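Arginase (Trypanosoma brucei brucei, PDB 4RHJ) has the arginase-deacetylase fold but evolved without a binuclear manganese cluster, and its biological function is unknown. Local coordinates at residues I241-S246 with I284-Y289; Y51-P56 with G141-A146. All blocks are in the same frame, centred on the assembly; numbering follows the deposited sequence.

Contact 1: I241-S246 with I284-Y289; sequences ISIDAS and IDVYGY
Ile241-Asp244 pairs in parallel with Ile284-Tyr287 in the central sheet of the arginase-deacetylase fold, the strands of a beta-alpha-beta unit whose crossover carries helix 266-274. Their axes run nearly parallel, 4.8 Å apart. Four backbone bonds join them: Asp285 N to Ile241 O, Ile243 N to Asp285 O, Tyr287 N to Ile243 O (3.1 Å, 173° at the hydrogen) and, just past the strand, Ala245 N to Tyr287 O. Packing is dense on the apolar face. Ile241 CB lies 3.9 Å from Ile284 CG1, and Ile243 CG2 lies 3.7 Å from Val286 CG1, the two side chains standing side by side; Ile311 of helix 303-316 covers Ile243.

The other face is polar. Tyr287 CG sits between its backbone N and carbonyl carbon (chi1 62°), which folds the ring back across the neighbouring strand. One ring face receives Ile243 O and Asp244 CA, the latter 3.7 Å above the plane, while Ser242 OG lies at the edge near that plane, 3.2 Å from Tyr287 CE1. Beyond the two strands, Ser242 OG bonds to Thr147 and Tyr287 OH to His167. Ring and carboxylate meet with their planes 46° apart, and Asp244 OD2 is 3.3 Å from Tyr287 CE2.

Toward the C-terminal strand ends the contact becomes more open: Asp244, a manganese-binding residue with no metal bound here, is partly exposed, whereas the other touching residues are buried. Ser169 OG hydrogen-bonds to Asp244 OD2. Gly288 takes a positive phi beside this carboxylate, where its CA packs against Asp244 OD1. That same oxygen closes an Asx turn, accepting Ser246 N at 2.9 Å from above the carboxylate plane.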
loop_
_atom_site.group_PDB
_atom_site.type_symbol
_atom_site.label_atom_id
_atom_site.label_comp_id
_atom_site.label_asym_id
_atom_site.label_seq_id
_atom_site.Cartn_x
_atom_site.Cartn_y
_atom_site.Cartn_z
ATOM N N ILE A 241 9.952 -15.948 17.398
ATOM C CA ILE A 241 9.188 -15.169 16.449
ATOM C C ILE A 241 9.819 -15.328 15.082
ATOM O O ILE A 241 11.003 -15.056 14.911
ATOM C CB ILE A 241 9.094 -13.694 16.881
ATOM C CG1 ILE A 241 8.175 -13.598 18.108
ATOM C CG2 ILE A 241 8.553 -12.844 15.751
ATOM C CD1 ILE A 241 7.914 -12.201 18.623
ATOM N N SER A 242 9.025 -15.827 14.130
ATOM C CA SER A 242 9.486 -16.074 12.762
ATOM C C SER A 242 8.628 -15.267 11.803
ATOM O O SER A 242 7.397 -15.397 11.791
ATOM C CB SER A 242 9.429 -17.557 12.400
ATOM O OG SER A 242 10.137 -17.815 11.192
ATOM N N ILE A 243 9.307 -14.442 11.011
ATOM C CA ILE A 243 8.685 -13.405 10.203
ATOM C C ILE A 243 9.145 -13.489 8.754
ATOM O O ILE A 243 10.271 -13.156 8.420
ATOM C CB ILE A 243 8.997 -11.998 10.770
ATOM C CG1 ILE A 243 8.195 -11.752 12.054
ATOM C CG2 ILE A 243 8.729 -10.910 9.728
ATOM C CD1 ILE A 243 8.632 -10.528 12.818
ATOM N N ASP A 244 8.276 -14.005 7.910
ATOM C CA ASP A 244 8.503 -13.997 6.485
ATOM C C ASP A 244 7.916 -12.716 5.936
ATOM O O ASP A 244 6.745 -12.406 6.165
ATOM C CB ASP A 244 7.862 -15.202 5.825
ATOM C CG ASP A 244 8.339 -15.418 4.396
ATOM O OD1 ASP A 244 8.788 -14.459 3.746
ATOM O OD2 ASP A 244 8.254 -16.566 3.924
ATOM N N ALA A 245 8.756 -11.976 5.232
ATOM C CA ALA A 245 8.372 -10.750 4.567
ATOM C C ALA A 245 7.218 -10.993 3.593
ATOM O O ALA A 245 6.472 -10.069 3.236
ATOM C CB ALA A 245 9.575 -10.160 3.854
ATOM N N SER A 246 7.057 -12.246 3.183
ATOM C CA SER A 246 5.958 -12.604 2.297
ATOM C C SER A 246 4.588 -12.342 2.975
ATOM O O SER A 246 3.564 -12.198 2.294
ATOM C CB SER A 246 6.069 -14.064 1.875
ATOM O OG SER A 246 5.660 -14.910 2.927
ATOM N N ILE A 284 14.306 -14.427 17.111
ATOM C CA ILE A 284 13.576 -13.800 16.009
ATOM C C ILE A 284 14.332 -13.949 14.680
ATOM O O ILE A 284 15.504 -13.608 14.576
ATOM C CB ILE A 284 13.320 -12.290 16.280
ATOM C CG1 ILE A 284 12.558 -12.076 17.590
ATOM C CG2 ILE A 284 12.548 -11.639 15.125
ATOM C CD1 ILE A 284 12.516 -10.648 18.012
ATOM N N ASP A 285 13.644 -14.464 13.676
ATOM C CA ASP A 285 14.230 -14.648 12.365
ATOM C C ASP A 285 13.434 -13.870 11.360
ATOM O O ASP A 285 12.288 -14.213 11.056
ATOM C CB ASP A 285 14.276 -16.128 11.941
ATOM C CG ASP A 285 14.881 -16.320 10.541
ATOM O OD1 ASP A 285 15.705 -15.480 10.119
ATOM O OD2 ASP A 285 14.540 -17.304 9.867
ATOM N N VAL A 286 14.032 -12.818 10.836
ATOM C CA VAL A 286 13.333 -12.063 9.819
ATOM C C VAL A 286 13.976 -12.300 8.463
ATOM O O VAL A 286 15.112 -11.899 8.238
ATOM C CB VAL A 286 13.302 -10.575 10.146
ATOM C CG1 VAL A 286 12.223 -9.906 9.331
ATOM C CG2 VAL A 286 13.017 -10.383 11.628
ATOM N N TYR A 287 13.212 -12.930 7.565
ATOM C CA TYR A 287 13.706 -13.510 6.316
ATOM C C TYR A 287 12.784 -13.252 5.130
ATOM O O TYR A 287 11.762 -12.593 5.270
ATOM C CB TYR A 287 13.877 -15.014 6.485
ATOM C CG TYR A 287 12.591 -15.761 6.803
ATOM C CD1 TYR A 287 12.134 -15.889 8.113
ATOM C CD2 TYR A 287 11.847 -16.351 5.792
ATOM C CE1 TYR A 287 10.971 -16.591 8.398
ATOM C CE2 TYR A 287 10.700 -17.048 6.064
ATOM C CZ TYR A 287 10.252 -17.167 7.365
ATOM O OH TYR A 287 9.083 -17.864 7.624
ATOM N N GLY A 288 13.143 -13.785 3.965
ATOM C CA GLY A 288 12.289 -13.683 2.786
ATOM C C GLY A 288 12.617 -12.558 1.826
ATOM O O GLY A 288 11.979 -12.407 0.789
ATOM N N TYR A 289 13.635 -11.778 2.174
ATOM C CA TYR A 289 13.980 -10.578 1.454
ATOM C C TYR A 289 15.162 -10.812 0.520
ATOM O O TYR A 289 16.200 -11.332 0.903
ATOM C CB TYR A 289 14.282 -9.439 2.445
ATOM C CG TYR A 289 15.060 -8.294 1.848
ATOM C CD1 TYR A 289 14.461 -7.399 0.969
ATOM C CD2 TYR A 289 16.412 -8.120 2.138
ATOM C CE1 TYR A 289 15.190 -6.359 0.410
ATOM C CE2 TYR A 289 17.150 -7.068 1.580
ATOM C CZ TYR A 289 16.527 -6.189 0.718
ATOM O OH TYR A 289 17.239 -5.144 0.161
#

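Contact 2: Y51-P56 with G141-A146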
loop_
_atom_site.group_PDB
_atom_site.type_symbol
_atom_site.label_atom_id
_atom_site.label_comp_id
_atom_site.label_asym_id
_atom_site.label_seq_id
_atom_site.Cartn_x
_atom_site.Cartn_y
_atom_site.Cartn_z
ATOM N N TYR A 51 22.130 -13.145 8.437
ATOM C CA TYR A 51 22.068 -14.501 7.948
ATOM C C TYR A 51 21.661 -14.508 6.461
ATOM O O TYR A 51 20.697 -13.852 6.077
ATOM C CB TYR A 51 21.078 -15.301 8.808
ATOM C CG TYR A 51 20.931 -16.760 8.428
ATOM C CD1 TYR A 51 21.934 -17.675 8.707
ATOM C CD2 TYR A 51 19.782 -17.214 7.803
ATOM C CE1 TYR A 51 21.800 -18.998 8.362
ATOM C CE2 TYR A 51 19.635 -18.530 7.471
ATOM C CZ TYR A 51 20.644 -19.420 7.741
ATOM O OH TYR A 51 20.484 -20.743 7.399
ATOM N N GLY A 52 22.379 -15.251 5.622
ATOM C CA GLY A 52 22.205 -15.105 4.183
ATOM C C GLY A 52 21.821 -16.337 3.394
ATOM O O GLY A 52 21.994 -16.358 2.187
ATOM N N ALA A 53 21.258 -17.343 4.057
ATOM C CA ALA A 53 20.924 -18.598 3.387
ATOM C C ALA A 53 19.786 -18.464 2.370
ATOM O O ALA A 53 18.752 -17.865 2.646
ATOM C CB ALA A 53 20.575 -19.645 4.406
ATOM N N GLY A 54 19.980 -19.028 1.186
ATOM C CA GLY A 54 18.936 -18.988 0.171
ATOM C C GLY A 54 18.644 -17.654 -0.500
ATOM O O GLY A 54 17.674 -17.535 -1.252
ATOM N N MET A 55 19.484 -16.657 -0.230
ATOM C CA MET A 55 19.410 -15.333 -0.847
ATOM C C MET A 55 20.758 -15.047 -1.510
ATOM O O MET A 55 21.745 -15.669 -1.142
ATOM C CB MET A 55 19.077 -14.264 0.206
ATOM C CG MET A 55 17.750 -14.512 0.951
ATOM S SD MET A 55 16.338 -14.313 -0.161
ATOM C CE MET A 55 15.095 -15.409 0.498
ATOM N N PRO A 56 20.810 -14.113 -2.481
ATOM C CA PRO A 56 22.067 -13.666 -3.105
ATOM C C PRO A 56 23.225 -13.416 -2.133
ATOM O O PRO A 56 23.010 -13.260 -0.936
ATOM C CB PRO A 56 21.650 -12.369 -3.789
ATOM C CG PRO A 56 20.289 -12.668 -4.253
ATOM C CD PRO A 56 19.658 -13.487 -3.148
ATOM N N GLY A 141 17.743 -11.910 7.606
ATOM C CA GLY A 141 18.016 -12.245 6.225
ATOM C C GLY A 141 17.719 -13.698 5.915
ATOM O O GLY A 141 17.216 -14.440 6.748
ATOM N N GLY A 142 18.055 -14.112 4.698
ATOM C CA GLY A 142 17.982 -15.510 4.345
ATOM C C GLY A 142 16.606 -15.956 3.909
ATOM O O GLY A 142 15.793 -15.134 3.476
ATOM N N ASP A 143 16.338 -17.256 4.036
ATOM C CA ASP A 143 15.088 -17.812 3.531
ATOM C C ASP A 143 14.182 -18.369 4.636
ATOM O O ASP A 143 13.094 -18.857 4.361
ATOM C CB ASP A 143 15.385 -18.896 2.481
ATOM C CG ASP A 143 16.424 -19.916 2.953
ATOM O OD1 ASP A 143 16.793 -19.918 4.150
ATOM O OD2 ASP A 143 16.876 -20.734 2.119
ATOM N N GLY A 144 14.597 -18.275 5.890
ATOM C CA GLY A 144 13.769 -18.810 6.951
ATOM C C GLY A 144 14.329 -20.058 7.587
ATOM O O GLY A 144 13.778 -20.541 8.562
ATOM N N SER A 145 15.432 -20.562 7.032
ATOM C CA SER A 145 16.152 -21.707 7.598
ATOM C C SER A 145 16.697 -21.438 8.989
ATOM O O SER A 145 16.839 -22.353 9.806
ATOM C CB SER A 145 17.303 -22.099 6.683
ATOM O OG SER A 145 17.994 -20.952 6.231
ATOM N N ALA A 146 17.008 -20.172 9.249
ATOM C CA ALA A 146 17.464 -19.736 10.565
ATOM C C ALA A 146 16.333 -19.695 11.583
ATOM O O ALA A 146 16.416 -18.976 12.573
ATOM C CB ALA A 146 18.114 -18.373 10.475
#
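Two loops leaving parallel strands 46-50 and 136-140 meet here at the C-terminal ends of the sheet strands, the side that carries the metal site in arginases. Tyr51 reaches across with CG anti to its own N (chi1 -179°), and its hydroxyl donates to Ser145 OG over 2.8 Å, with OG in the ring plane at the edge. Ala146 CB covers one face in a CH-pi contact, 3.6 Å from the centroid of the Tyr51 ring and 24° off its normal; Ala53 N lies over the opposite face, near the rim. Trp119 of helix 116-131 adds an edge-to-face contact with the same ring.

Backbone packing is close where Gly141 and Gly142, both at positive phi and without a side chain that would run into Tyr51, let the loops approach: Tyr51 O lies beside Gly141 C, and Ala53 O is 3.0 Å from Gly142 CA. Gly54 is the third residue of the type II turn from Gly52 to Met55, and its CA comes to 3.3 Å from Asp143 OD2 on the exposed side. Met55, bent at chi2 (-68°), lays its methyl CE 3.1 Å from Gly142 O. Behind the tyrosine bond, Asp143 positions the acceptor: its OD1 closes an Asx turn with Ser145 N and is met nearly along its C-O axis by Ser145 OG, 2.6 Å away.

In the fold
Along the chain, contact 2 closes before contact 1 opens, yet their centres lie only 9 Å apart at the C-terminal strand ends of one parallel sheet. Strands 46-50, 136-140, 281-287 and 239-244 are consecutive neighbours in it, so 141-146 leaves the strand adjoining that of 284-289. The seam between the contacts is probably hydrogen-bonded: Gly141 N lies 2.7 Å from Val286 O, and Gly288 N 3.0 Å from Gly142 O. Met55 SD also packs against Tyr289 O, and the side chains of Met55 and Asp244 are about 7 Å apart. The two contacts thus form adjoining parts of the region around the manganese-binding residue.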